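Local coordinates for putative fumarylacetoacetate hydrolase family protein (Yersinia pestis, PDB 3S52) that is of unconfirmed function but belongs to the fumarylacetoacetate hydrolase family and forms a two-subunit assembly, at residues L150-N155 with D205-M210; R8-A13 with P132-I137; I48-A53 with A124-G129; K85-D90 with Y177-F182. All coordinates share one frame; numbering follows the deposited sequence.

Interaction 1 (L150-N155 with D205-M210)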
loop_
_atom_site.group_PDB
_atom_site.type_symbol
_atom_site.label_atom_id
_atom_site.label_comp_id
_atom_site.label_asym_id
_atom_site.label_seq_id
_atom_site.Cartn_x
_atom_site.Cartn_y
_atom_site.Cartn_z
ATOM N N LEU A 150 -9.433 24.197 -0.009
ATOM C CA LEU A 150 -10.179 22.954 0.099
ATOM C C LEU A 150 -11.284 23.160 1.119
ATOM O O LEU A 150 -11.032 23.674 2.202
ATOM C CB LEU A 150 -9.271 21.849 0.646
ATOM C CG LEU A 150 -7.982 21.479 -0.065
ATOM C CD1 LEU A 150 -7.049 20.760 0.890
ATOM C CD2 LEU A 150 -8.300 20.614 -1.261
ATOM N N SER A 151 -12.496 22.728 0.799
ATOM C CA SER A 151 -13.581 22.847 1.753
ATOM C C SER A 151 -14.489 21.638 1.662
ATOM O O SER A 151 -14.709 21.081 0.586
ATOM C CB SER A 151 -14.370 24.136 1.536
ATOM O OG SER A 151 -14.966 24.140 0.259
ATOM N N LEU A 152 -14.990 21.211 2.811
ATOM C CA LEU A 152 -15.883 20.074 2.853
ATOM C C LEU A 152 -17.037 20.516 3.693
ATOM O O LEU A 152 -16.837 20.951 4.817
ATOM C CB LEU A 152 -15.213 18.875 3.519
ATOM C CG LEU A 152 -16.144 17.696 3.813
ATOM C CD1 LEU A 152 -16.746 17.172 2.502
ATOM C CD2 LEU A 152 -15.406 16.586 4.544
ATOM N N THR A 153 -18.231 20.436 3.117
ATOM C CA THR A 153 -19.470 20.772 3.796
ATOM C C THR A 153 -20.262 19.476 3.908
ATOM O O THR A 153 -20.403 18.749 2.930
ATOM C CB THR A 153 -20.283 21.798 2.975
ATOM O OG1 THR A 153 -19.558 23.033 2.904
ATOM C CG2 THR A 153 -21.616 22.063 3.599
ATOM N N ILE A 154 -20.736 19.168 5.109
ATOM C CA ILE A 154 -21.551 17.985 5.318
ATOM C C ILE A 154 -22.891 18.396 5.913
ATOM O O ILE A 154 -22.940 19.052 6.960
ATOM C CB ILE A 154 -20.836 16.968 6.223
ATOM C CG1 ILE A 154 -19.612 16.398 5.505
ATOM C CG2 ILE A 154 -21.758 15.824 6.591
ATOM C CD1 ILE A 154 -18.893 15.339 6.304
ATOM N N ASN A 155 -23.963 18.024 5.219
ATOM C CA ASN A 155 -25.327 18.403 5.586
ATOM C C ASN A 155 -25.429 19.900 5.831
ATOM O O ASN A 155 -25.993 20.342 6.831
ATOM C CB ASN A 155 -25.825 17.614 6.812
ATOM C CG ASN A 155 -25.703 16.108 6.636
ATOM O OD1 ASN A 155 -25.880 15.571 5.535
ATOM N ND2 ASN A 155 -25.413 15.414 7.731
ATOM N N ASP A 205 -25.458 11.068 4.885
ATOM C CA ASP A 205 -24.890 12.412 4.854
ATOM C C ASP A 205 -24.732 12.878 3.418
ATOM O O ASP A 205 -24.428 12.081 2.530
ATOM C CB ASP A 205 -23.521 12.456 5.520
ATOM C CG ASP A 205 -23.595 12.351 7.036
ATOM O OD1 ASP A 205 -24.695 12.485 7.620
ATOM O OD2 ASP A 205 -22.526 12.153 7.641
HETATM N N MSE A 206 -24.955 14.169 3.206
HETATM C CA MSE A 206 -24.713 14.810 1.924
HETATM C C MSE A 206 -23.412 15.589 2.003
HETATM O O MSE A 206 -23.193 16.362 2.938
HETATM C CB MSE A 206 -25.838 15.783 1.604
HETATM C CG MSE A 206 -27.076 15.150 1.007
HETATM SE SE MSE A 206 -28.458 16.507 0.794
HETATM C CE MSE A 206 -27.384 17.965 0.078
ATOM N N LEU A 207 -22.557 15.397 1.011
ATOM C CA LEU A 207 -21.272 16.059 0.995
ATOM C C LEU A 207 -21.207 17.065 -0.135
ATOM O O LEU A 207 -21.597 16.764 -1.261
ATOM C CB LEU A 207 -20.164 15.032 0.807
ATOM C CG LEU A 207 -19.612 14.338 2.047
ATOM C CD1 LEU A 207 -20.732 13.700 2.850
ATOM C CD2 LEU A 207 -18.563 13.310 1.637
ATOM N N LYS A 208 -20.717 18.258 0.162
ATOM C CA LYS A 208 -20.352 19.193 -0.901
ATOM C C LYS A 208 -18.871 19.467 -0.758
ATOM O O LYS A 208 -18.419 19.897 0.306
ATOM C CB LYS A 208 -21.136 20.501 -0.803
ATOM C CG LYS A 208 -20.651 21.550 -1.793
ATOM C CD LYS A 208 -21.358 22.879 -1.609
ATOM C CE LYS A 208 -22.859 22.690 -1.514
ATOM N NZ LYS A 208 -23.396 21.902 -2.658
ATOM N N ILE A 209 -18.112 19.200 -1.814
ATOM C CA ILE A 209 -16.668 19.320 -1.728
ATOM C C ILE A 209 -16.203 20.362 -2.714
ATOM O O ILE A 209 -16.631 20.367 -3.860
ATOM C CB ILE A 209 -15.956 18.003 -2.053
ATOM C CG1 ILE A 209 -16.377 16.896 -1.089
ATOM C CG2 ILE A 209 -14.439 18.192 -2.015
ATOM C CD1 ILE A 209 -16.944 15.690 -1.789
HETATM N N MSE A 210 -15.312 21.239 -2.280
HETATM C CA MSE A 210 -14.829 22.271 -3.185
HETATM C C MSE A 210 -13.319 22.357 -3.236
HETATM O O MSE A 210 -12.641 22.240 -2.212
HETATM C CB MSE A 210 -15.427 23.616 -2.837
HETATM C CG MSE A 210 -16.777 23.837 -3.487
HETATM SE SE MSE A 210 -17.534 25.536 -2.946
HETATM C CE MSE A 210 -18.462 24.897 -1.363
#
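An antiparallel strand pairing holds residues 150-155 against 205-210 in the middle of a four-stranded sheet, with strand 157-163 bonded along the far edge of the first and strand 214-219 along that of the second. The two run at 165° to each other. Ser151 faces Met210 and Thr153 faces Lys208 as hydrogen-bonded pairs, each closed by two N-H to O=C bonds lying in the carbonyl planes; the straightest joins Lys208 N to Thr153 O at 2.8 Å. Leu152 with Ile209 between them and Ile154 with Leu207 after them are non-hydrogen-bonded pairs.

Past the last of these, Asn155 leaves the strand with both backbone torsions positive, and its side chain carries the ladder on. Its backbone N bonds to Met206 O, while OD1 takes the place of a backbone carbonyl and accepts from Met206 N at 2.9 Å, the donor standing 26° above the amide plane. The other branch, ND2, gives its hydrogen in the amide plane to Asp205 OD1 at 3.0 Å, meeting it from above the carboxylate plane; the two flat groups cross at about a right angle. Asp205 OD2 is held separately by Gln202 N.

Two beta hairpins, 149-163 and 206-219, are thus joined side by side into one antiparallel sheet, whose oily face looks onto strands 70-80 and 96-107. There Leu152, with CG anti to the backbone N (chi1 171°), lays CD1 alongside Ile209 CG1 at 3.6 Å, and Ile154 CG1 runs beside Leu207 CD1 at 3.9 Å. On the other face Ser151 OG approaches Met210 CB at 3.2 Å, and Lys208 bends away to reach Asn217.

Interaction 2 (R8-A13 with P132-I137). With SO4 (sulfate ion), chain F.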
loop_
_atom_site.group_PDB
_atom_site.type_symbol
_atom_site.label_atom_id
_atom_site.label_comp_id
_atom_site.label_asym_id
_atom_site.label_seq_id
_atom_site.Cartn_x
_atom_site.Cartn_y
_atom_site.Cartn_z
ATOM N N ARG A 8 -10.126 10.314 -14.325
ATOM C CA ARG A 8 -11.013 11.124 -15.138
ATOM C C ARG A 8 -10.654 12.600 -15.044
ATOM O O ARG A 8 -10.087 13.037 -14.044
ATOM C CB ARG A 8 -12.468 10.891 -14.716
ATOM C CG ARG A 8 -12.988 9.519 -15.152
ATOM C CD ARG A 8 -14.449 9.306 -14.798
ATOM N NE ARG A 8 -14.856 7.933 -15.097
ATOM C CZ ARG A 8 -15.068 7.472 -16.325
ATOM N NH1 ARG A 8 -14.921 8.274 -17.375
ATOM N NH2 ARG A 8 -15.423 6.207 -16.512
ATOM N N ASP A 9 -10.981 13.382 -16.071
ATOM C CA ASP A 9 -10.831 14.824 -15.903
ATOM C C ASP A 9 -12.038 15.431 -15.177
ATOM O O ASP A 9 -12.996 14.720 -14.851
ATOM C CB ASP A 9 -10.472 15.554 -17.222
ATOM C CG ASP A 9 -11.590 15.516 -18.266
ATOM O OD1 ASP A 9 -12.733 15.163 -17.919
ATOM O OD2 ASP A 9 -11.320 15.876 -19.442
ATOM N N TRP A 10 -11.992 16.733 -14.902
ATOM C CA TRP A 10 -13.079 17.357 -14.152
ATOM C C TRP A 10 -14.427 17.135 -14.835
ATOM O O TRP A 10 -15.448 16.974 -14.175
ATOM C CB TRP A 10 -12.846 18.863 -13.922
ATOM C CG TRP A 10 -13.716 19.377 -12.800
ATOM C CD1 TRP A 10 -14.928 20.008 -12.908
ATOM C CD2 TRP A 10 -13.446 19.256 -11.403
ATOM N NE1 TRP A 10 -15.418 20.294 -11.655
ATOM C CE2 TRP A 10 -14.526 19.837 -10.716
ATOM C CE3 TRP A 10 -12.390 18.710 -10.663
ATOM C CZ2 TRP A 10 -14.581 19.883 -9.322
ATOM C CZ3 TRP A 10 -12.440 18.764 -9.298
ATOM C CH2 TRP A 10 -13.527 19.350 -8.636
ATOM N N GLN A 11 -14.419 17.129 -16.163
ATOM C CA GLN A 11 -15.643 16.957 -16.933
ATOM C C GLN A 11 -16.164 15.528 -16.943
ATOM O O GLN A 11 -17.286 15.283 -17.387
ATOM C CB GLN A 11 -15.431 17.410 -18.377
ATOM C CG GLN A 11 -15.408 18.906 -18.550
ATOM C CD GLN A 11 -14.259 19.554 -17.820
ATOM O OE1 GLN A 11 -13.097 19.200 -18.029
ATOM N NE2 GLN A 11 -14.576 20.507 -16.956
ATOM N N GLY A 12 -15.349 14.582 -16.489
ATOM C CA GLY A 12 -15.773 13.192 -16.471
ATOM C C GLY A 12 -15.170 12.359 -17.581
ATOM O O GLY A 12 -15.437 11.168 -17.682
ATOM N N ALA A 13 -14.342 12.980 -18.416
ATOM C CA ALA A 13 -13.697 12.250 -19.498
ATOM C C ALA A 13 -12.635 11.300 -18.959
ATOM O O ALA A 13 -11.818 11.672 -18.121
ATOM C CB ALA A 13 -13.065 13.223 -20.504
ATOM N N PRO A 132 -12.149 7.951 -2.235
ATOM C CA PRO A 132 -13.003 8.651 -3.200
ATOM C C PRO A 132 -12.258 9.861 -3.724
ATOM O O PRO A 132 -11.750 10.649 -2.920
ATOM C CB PRO A 132 -14.173 9.149 -2.340
ATOM C CG PRO A 132 -14.119 8.352 -1.092
ATOM C CD PRO A 132 -12.679 8.018 -0.871
ATOM N N ILE A 133 -12.224 10.029 -5.042
ATOM C CA ILE A 133 -11.447 11.106 -5.634
ATOM C C ILE A 133 -12.173 11.736 -6.824
ATOM O O ILE A 133 -12.949 11.063 -7.521
ATOM C CB ILE A 133 -10.054 10.595 -6.058
ATOM C CG1 ILE A 133 -9.174 11.737 -6.562
ATOM C CG2 ILE A 133 -10.176 9.528 -7.113
ATOM C CD1 ILE A 133 -7.683 11.384 -6.492
ATOM N N SER A 134 -11.921 13.029 -7.029
ATOM C CA SER A 134 -12.487 13.798 -8.132
ATOM C C SER A 134 -11.744 13.543 -9.448
ATOM O O SER A 134 -10.747 12.819 -9.493
ATOM C CB SER A 134 -12.381 15.303 -7.817
ATOM O OG SER A 134 -11.012 15.742 -7.845
ATOM N N GLY A 135 -12.227 14.180 -10.508
ATOM C CA GLY A 135 -11.492 14.258 -11.751
ATOM C C GLY A 135 -10.336 15.221 -11.545
ATOM O O GLY A 135 -10.308 15.959 -10.561
ATOM N N PHE A 136 -9.391 15.218 -12.474
ATOM C CA PHE A 136 -8.233 16.092 -12.391
ATOM C C PHE A 136 -8.326 17.329 -13.277
ATOM O O PHE A 136 -8.844 17.272 -14.402
ATOM C CB PHE A 136 -6.943 15.306 -12.663
ATOM C CG PHE A 136 -6.633 14.310 -11.592
ATOM C CD1 PHE A 136 -5.935 14.691 -10.454
ATOM C CD2 PHE A 136 -7.109 13.013 -11.682
ATOM C CE1 PHE A 136 -5.683 13.772 -9.445
ATOM C CE2 PHE A 136 -6.858 12.093 -10.679
ATOM C CZ PHE A 136 -6.142 12.484 -9.554
ATOM N N ILE A 137 -7.834 18.437 -12.728
ATOM C CA ILE A 137 -7.724 19.724 -13.406
ATOM C C ILE A 137 -6.338 19.910 -14.018
ATOM O O ILE A 137 -5.344 19.631 -13.369
ATOM C CB ILE A 137 -7.957 20.856 -12.410
ATOM C CG1 ILE A 137 -9.346 20.709 -11.774
ATOM C CG2 ILE A 137 -7.796 22.217 -13.083
ATOM C CD1 ILE A 137 -9.498 21.473 -10.480
HETATM S S SO4 F . -17.615 23.434 -11.547
HETATM O O1 SO4 F . -18.545 24.324 -10.854
HETATM O O2 SO4 F . -18.118 23.118 -12.883
HETATM O O3 SO4 F . -16.328 24.116 -11.659
HETATM O O4 SO4 F . -17.489 22.191 -10.793
HETATM O O HOH W 1 -10.027 10.785 -11.219
HETATM O O HOH W 2 -10.293 18.772 -16.196
#
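Trp10 is the side chain that carries this contact between the N-terminal loop 8-13 and residues 132-137. From CB its CG stands anti to the backbone N (chi1 -162°), which sends the indole along the other segment. On the six-membered ring, CE3 meets Gly135 O at 3.5 Å and Ile137 CG1 at 3.8 Å, the isoleucine lying side by side with the indole and pointing the same way. One atom further, CZ3 reaches Ser134 OG at 3.6 Å; that hydroxyl donates to Gly135 O. On the pyrrole ring, NE1 gives its hydrogen to O4 of a sulfate ion at 2.9 Å, the oxygen lying at the ring edge near its plane. The sulfate, probably from the crystallisation liquor, is also bound by Lys214 and Thr215.

Behind the ring the backbones form a single bridge between Asp9 and Phe136. Phe136 N donates to Arg8 O at 2.8 Å, in the carbonyl plane, whereas the return bond from Trp10 N to Phe136 O is weak and bent (129°). A water supplements it, accepting from Trp10 N and donating to Phe136 O. Gly135 is pressed so closely against the loop that a CB there would clash with Asp9 O and Trp10 N. The loop itself is a type I beta turn from Asp9 to Gly12, braced by Asp9 OD1 accepting from Ala13 N at 2.8 Å.

The turn lies against strand 131-138 of the mixed sheet, where Ser134 pairs with Val101 of strand 96-107, while Trp10 reaches strand 214-219, packing on Val216 and making a cation-pi contact with Lys214.

Interaction 3 (I48-A53 with A124-G129); sequences IKPETA and AKAFDG. With SO4 (sulfate ion), chain E.
Strand 45-50 of the mixed sheet, with the 3-10 turn that follows it, meets the loop leaving helix 122-125 in this buried contact of the fumarylacetoacetate hydrolase family domain, beside the second subunit.

Charged and polar groups fix one end. Lys49 runs extended to CE and then turns (chi4 -90°), so that the chain from CG onward runs past Lys125 O and NZ donates to that oxygen at 2.7 Å, in the carbonyl plane. The same ammonium forms a salt bridge with Asp104 and bonds to Ser130 O. Lys125, bent at chi2 (-84°), leads away to Asp104, Glu73 and Thr106, and its NZ donates to sulfate O2 at 3.2 Å. The ammonium nitrogens, Lys49 NZ and Lys125 NZ, lie 5.5 Å apart, a like-charge proximity that the shared Asp104 probably offsets.

Backbone bonding fixes the other end: Gly129 N points at a lone pair of Thr52 O at 3.1 Å, and the CA-H of Asp128 approaches that same carbonyl.

Apolar contact lies between the two, where Pro50 CD sits on Ala126 CB at 3.6 Å. The second subunit packs its Phe182 on Ala126. It also grips Asp128, whose OD2 is hydrogen-bonded to Thr183 OG1 of that subunit, and Glu51, which forms a salt bridge with Arg185 there.

Water completes the join where Thr52 and Asp128 cross obliquely. Thr52 OG1, between the backbone N and carbonyl carbon (chi1 43°), donates to the oxygen of one water at 2.5 Å. That water oxygen in turn gives its hydrogens to Ala126 O and to Asp128 OD1, the latter at 2.9 Å.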
loop_
_atom_site.group_PDB
_atom_site.type_symbol
_atom_site.label_atom_id
_atom_site.label_comp_id
_atom_site.label_asym_id
_atom_site.label_seq_id
_atom_site.Cartn_x
_atom_site.Cartn_y
_atom_site.Cartn_z
ATOM N N ILE A 48 0.379 4.224 2.065
ATOM C CA ILE A 48 -0.042 4.021 0.678
ATOM C C ILE A 48 -1.424 3.383 0.646
ATOM O O ILE A 48 -1.740 2.584 1.520
ATOM C CB ILE A 48 0.955 3.097 -0.072
ATOM C CG1 ILE A 48 2.347 3.737 -0.126
ATOM C CG2 ILE A 48 0.450 2.762 -1.505
ATOM C CD1 ILE A 48 3.415 2.886 -0.838
ATOM N N LYS A 49 -2.238 3.743 -0.350
ATOM C CA LYS A 49 -3.504 3.072 -0.593
ATOM C C LYS A 49 -3.414 2.359 -1.942
ATOM O O LYS A 49 -2.772 2.855 -2.874
ATOM C CB LYS A 49 -4.660 4.067 -0.653
ATOM C CG LYS A 49 -4.842 4.986 0.558
ATOM C CD LYS A 49 -6.116 5.831 0.357
ATOM C CE LYS A 49 -6.353 6.843 1.466
ATOM N NZ LYS A 49 -7.168 6.299 2.603
ATOM N N PRO A 50 -4.063 1.192 -2.061
ATOM C CA PRO A 50 -3.941 0.448 -3.321
ATOM C C PRO A 50 -5.037 0.842 -4.298
ATOM O O PRO A 50 -5.930 1.598 -3.933
ATOM C CB PRO A 50 -4.144 -0.996 -2.871
ATOM C CG PRO A 50 -5.137 -0.866 -1.730
ATOM C CD PRO A 50 -4.775 0.419 -1.020
ATOM N N GLU A 51 -4.993 0.297 -5.508
ATOM C CA GLU A 51 -6.010 0.598 -6.508
ATOM C C GLU A 51 -7.430 0.312 -5.990
ATOM O O GLU A 51 -8.381 1.026 -6.318
ATOM C CB GLU A 51 -5.720 -0.186 -7.794
ATOM C CG GLU A 51 -6.903 -0.279 -8.753
ATOM C CD GLU A 51 -7.849 -1.412 -8.395
ATOM O OE1 GLU A 51 -7.366 -2.525 -8.083
ATOM O OE2 GLU A 51 -9.078 -1.181 -8.413
ATOM N N THR A 52 -7.580 -0.728 -5.180
ATOM C CA THR A 52 -8.894 -1.065 -4.642
ATOM C C THR A 52 -9.488 -0.015 -3.688
ATOM O O THR A 52 -10.668 -0.091 -3.335
ATOM C CB THR A 52 -8.882 -2.428 -3.938
ATOM O OG1 THR A 52 -7.701 -2.544 -3.130
ATOM C CG2 THR A 52 -8.905 -3.553 -4.972
ATOM N N ALA A 53 -8.679 0.940 -3.242
ATOM C CA ALA A 53 -9.188 2.018 -2.379
ATOM C C ALA A 53 -9.887 3.096 -3.217
ATOM O O ALA A 53 -10.793 3.786 -2.752
ATOM C CB ALA A 53 -8.047 2.629 -1.580
ATOM N N ALA A 124 -6.861 0.292 8.500
ATOM C CA ALA A 124 -7.555 1.561 8.755
ATOM C C ALA A 124 -7.547 2.552 7.589
ATOM O O ALA A 124 -8.413 3.436 7.509
ATOM C CB ALA A 124 -7.005 2.238 10.003
ATOM N N LYS A 125 -6.484 2.515 6.801
ATOM C CA LYS A 125 -6.326 3.457 5.687
ATOM C C LYS A 125 -6.490 2.949 4.253
ATOM O O LYS A 125 -6.676 3.742 3.317
ATOM C CB LYS A 125 -4.939 4.096 5.815
ATOM C CG LYS A 125 -4.789 4.975 7.039
ATOM C CD LYS A 125 -5.326 6.355 6.712
ATOM C CE LYS A 125 -4.944 7.391 7.742
ATOM N NZ LYS A 125 -5.538 8.709 7.328
ATOM N N ALA A 126 -6.341 1.638 4.080
ATOM C CA ALA A 126 -6.263 1.025 2.745
ATOM C C ALA A 126 -7.487 0.242 2.302
ATOM O O ALA A 126 -7.477 -0.360 1.223
ATOM C CB ALA A 126 -5.003 0.170 2.608
ATOM N N PHE A 127 -8.522 0.216 3.137
ATOM C CA PHE A 127 -9.673 -0.646 2.898
ATOM C C PHE A 127 -10.398 -0.239 1.605
ATOM O O PHE A 127 -10.212 0.875 1.100
ATOM C CB PHE A 127 -10.637 -0.608 4.096
ATOM C CG PHE A 127 -11.169 0.768 4.400
ATOM C CD1 PHE A 127 -12.345 1.219 3.814
ATOM C CD2 PHE A 127 -10.482 1.614 5.263
ATOM C CE1 PHE A 127 -12.827 2.507 4.088
ATOM C CE2 PHE A 127 -10.947 2.897 5.534
ATOM C CZ PHE A 127 -12.119 3.346 4.951
ATOM N N ASP A 128 -11.205 -1.147 1.059
ATOM C CA ASP A 128 -11.891 -0.879 -0.205
ATOM C C ASP A 128 -12.650 0.429 -0.141
ATOM O O ASP A 128 -13.366 0.680 0.824
ATOM C CB ASP A 128 -12.901 -1.984 -0.536
ATOM C CG ASP A 128 -12.238 -3.278 -0.958
ATOM O OD1 ASP A 128 -10.992 -3.295 -1.118
ATOM O OD2 ASP A 128 -12.978 -4.273 -1.150
ATOM N N GLY A 129 -12.492 1.251 -1.170
ATOM C CA GLY A 129 -13.220 2.499 -1.270
ATOM C C GLY A 129 -12.763 3.585 -0.318
ATOM O O GLY A 129 -13.466 4.578 -0.145
HETATM S S SO4 E . -3.203 11.320 9.855
HETATM O O1 SO4 E . -4.534 11.532 10.426
HETATM O O2 SO4 E . -3.314 10.506 8.659
HETATM O O3 SO4 E . -2.583 12.598 9.496
HETATM O O4 SO4 E . -2.388 10.621 10.863
HETATM O O HOH W 3 -8.380 -2.148 -0.735
#

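Interaction 4 (K85-D90 with Y177-F182); sequences KQASED and YMSRFF
The C-terminal end of helix 171-181 is met here by the loop that leads into helix 89-95, close to the second subunit. Ser179, near that end of helix 171-181, makes both direct hydrogen bonds of the contact. Its OG occupies the crowded position between the backbone N and the carbonyl carbon (chi1 77°), which turns the hydroxyl to the loop: OG accepts from Ala87 N at 2.9 Å along an almost straight line (169°). The hydroxyl is also bonded to Ser176 O one turn back. Its backbone neighbour, Ser179 O, takes the hydrogen of Gln86 N at 2.8 Å, but the donor stands 60° above the carbonyl plane. Successive N-H groups of the loop are thus received by the side chain and the main chain of one residue, and Ala87 CB comes to 3.9 Å from Ser179 OG.

Gln86 has positive phi and psi, a bend consistent with its own N-H and that of Ala87 both facing Ser179. Its side chain runs extended beyond CG past Arg180 CA, and a water links its tip to the helix, accepting from Gln86 NE2 at 3.0 Å and donating to Arg180 O.

Lys85 points away and its NZ forms a salt bridge with Asp128 OD2 of the second subunit. At the helix terminus Phe181 CB lies over the centre of the Phe182 ring, 3.6 Å above its plane, while the Phe181 ring stacks with Phe67 of the second subunit.

Just beyond the contact Ser88 OG bonds to Arg91 N, the serine N-cap typical of a helix start, so the loop joins the end of one helix to the beginning of another.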
loop_
_atom_site.group_PDB
_atom_site.type_symbol
_atom_site.label_atom_id
_atom_site.label_comp_id
_atom_site.label_asym_id
_atom_site.label_seq_id
_atom_site.Cartn_x
_atom_site.Cartn_y
_atom_site.Cartn_z
ATOM N N LYS A 85 11.682 8.494 -9.744
ATOM C CA LYS A 85 12.415 7.666 -8.789
ATOM C C LYS A 85 13.643 8.441 -8.316
ATOM O O LYS A 85 14.460 8.850 -9.135
ATOM C CB LYS A 85 12.833 6.345 -9.429
ATOM C CG LYS A 85 13.597 5.423 -8.480
ATOM C CD LYS A 85 14.056 4.155 -9.185
ATOM C CE LYS A 85 14.988 3.321 -8.300
ATOM N NZ LYS A 85 14.327 2.889 -7.024
ATOM N N GLN A 86 13.760 8.657 -7.008
ATOM C CA GLN A 86 14.866 9.451 -6.475
ATOM C C GLN A 86 14.983 10.747 -7.260
ATOM O O GLN A 86 16.058 11.098 -7.730
ATOM C CB GLN A 86 16.179 8.664 -6.559
ATOM C CG GLN A 86 16.219 7.439 -5.634
ATOM C CD GLN A 86 17.377 6.505 -5.953
ATOM O OE1 GLN A 86 18.116 6.721 -6.913
ATOM N NE2 GLN A 86 17.535 5.456 -5.151
ATOM N N ALA A 87 13.865 11.452 -7.408
ATOM C CA ALA A 87 13.805 12.598 -8.304
ATOM C C ALA A 87 14.106 13.910 -7.586
ATOM O O ALA A 87 13.726 14.096 -6.434
ATOM C CB ALA A 87 12.440 12.668 -8.967
ATOM N N SER A 88 14.787 14.811 -8.282
ATOM C CA SER A 88 15.056 16.149 -7.776
ATOM C C SER A 88 13.768 16.956 -7.764
ATOM O O SER A 88 12.792 16.601 -8.424
ATOM C CB SER A 88 16.077 16.861 -8.660
ATOM O OG SER A 88 15.474 17.220 -9.896
ATOM N N GLU A 89 13.763 18.046 -7.007
ATOM C CA GLU A 89 12.585 18.894 -6.942
ATOM C C GLU A 89 12.183 19.396 -8.322
ATOM O O GLU A 89 11.006 19.435 -8.644
ATOM C CB GLU A 89 12.796 20.050 -5.966
ATOM C CG GLU A 89 12.762 19.609 -4.508
ATOM C CD GLU A 89 12.943 20.766 -3.545
ATOM O OE1 GLU A 89 12.959 21.929 -4.002
ATOM O OE2 GLU A 89 13.073 20.512 -2.329
ATOM N N ASP A 90 13.159 19.758 -9.151
ATOM C CA ASP A 90 12.841 20.235 -10.496
ATOM C C ASP A 90 12.221 19.148 -11.389
ATOM O O ASP A 90 11.265 19.407 -12.125
ATOM C CB ASP A 90 14.099 20.793 -11.163
ATOM N N TYR A 177 10.725 13.599 -1.786
ATOM C CA TYR A 177 10.976 12.687 -0.677
ATOM C C TYR A 177 10.358 11.292 -0.884
ATOM O O TYR A 177 11.061 10.273 -0.758
ATOM C CB TYR A 177 10.509 13.310 0.643
ATOM C CG TYR A 177 10.699 12.404 1.836
ATOM C CD1 TYR A 177 11.970 12.128 2.338
ATOM C CD2 TYR A 177 9.612 11.804 2.446
ATOM C CE1 TYR A 177 12.144 11.279 3.435
ATOM C CE2 TYR A 177 9.770 10.965 3.545
ATOM C CZ TYR A 177 11.033 10.705 4.035
ATOM O OH TYR A 177 11.165 9.859 5.125
HETATM N N MSE A 178 9.067 11.240 -1.212
HETATM C CA MSE A 178 8.378 9.959 -1.454
HETATM C C MSE A 178 9.114 9.108 -2.487
HETATM O O MSE A 178 9.217 7.893 -2.358
HETATM C CB MSE A 178 6.940 10.177 -1.946
HETATM C CG MSE A 178 6.007 10.821 -0.943
HETATM SE SE MSE A 178 4.329 11.413 -1.822
HETATM C CE MSE A 178 3.270 11.762 -0.171
ATOM N N SER A 179 9.616 9.750 -3.525
ATOM C CA SER A 179 10.264 9.020 -4.620
ATOM C C SER A 179 11.595 8.391 -4.188
ATOM O O SER A 179 12.163 7.613 -4.939
ATOM C CB SER A 179 10.507 9.942 -5.822
ATOM O OG SER A 179 11.636 10.789 -5.598
ATOM N N ARG A 180 12.102 8.729 -2.997
ATOM C CA ARG A 180 13.319 8.082 -2.501
ATOM C C ARG A 180 13.000 6.655 -2.090
ATOM O O ARG A 180 13.849 5.783 -2.139
ATOM C CB ARG A 180 13.901 8.817 -1.296
ATOM C CG ARG A 180 14.495 10.196 -1.596
ATOM C CD ARG A 180 15.085 10.800 -0.312
ATOM N NE ARG A 180 16.097 9.916 0.265
ATOM C CZ ARG A 180 16.443 9.898 1.547
ATOM N NH1 ARG A 180 15.855 10.715 2.415
ATOM N NH2 ARG A 180 17.376 9.052 1.961
ATOM N N PHE A 181 11.758 6.438 -1.679
ATOM C CA PHE A 181 11.280 5.132 -1.219
ATOM C C PHE A 181 10.534 4.389 -2.318
ATOM O O PHE A 181 10.758 3.195 -2.526
ATOM C CB PHE A 181 10.422 5.247 0.055
ATOM C CG PHE A 181 11.207 5.674 1.261
ATOM C CD1 PHE A 181 11.773 4.722 2.113
ATOM C CD2 PHE A 181 11.413 7.022 1.527
ATOM C CE1 PHE A 181 12.505 5.109 3.223
ATOM C CE2 PHE A 181 12.140 7.422 2.628
ATOM C CZ PHE A 181 12.694 6.465 3.484
ATOM N N PHE A 182 9.549 5.066 -2.910
ATOM C CA PHE A 182 8.662 4.446 -3.890
ATOM C C PHE A 182 8.796 5.063 -5.283
ATOM O O PHE A 182 8.748 6.280 -5.444
ATOM C CB PHE A 182 7.216 4.540 -3.399
ATOM C CG PHE A 182 7.084 4.353 -1.908
ATOM C CD1 PHE A 182 7.328 3.116 -1.329
ATOM C CD2 PHE A 182 6.727 5.405 -1.090
ATOM C CE1 PHE A 182 7.214 2.937 0.037
ATOM C CE2 PHE A 182 6.612 5.226 0.279
ATOM C CZ PHE A 182 6.869 3.993 0.835
HETATM O O HOH W 4 16.532 5.789 -2.312
#

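How the interactions relate
Interactions 3 and 4 touch directly, Ile48 CD1 packing on Phe182 CE1 at 3.9 Å although their centres lie 22 Å apart, and both reach the second subunit; through Lys85 and Asp128, interaction 4 of one subunit is tied to interaction 3 of the other across the dimer. Interaction 3 is nested inside the loop closed by interaction 2, its segment 124-129 running towards strand 131-138. Interactions 1 and 2 come within about 6 Å at their nearest atoms, and the sulfate at Trp10 also binds Thr215, next to strand 206-211. Interaction 1 lies farthest from interaction 4, about 33 Å between centres, on the opposite side of the chain's centre.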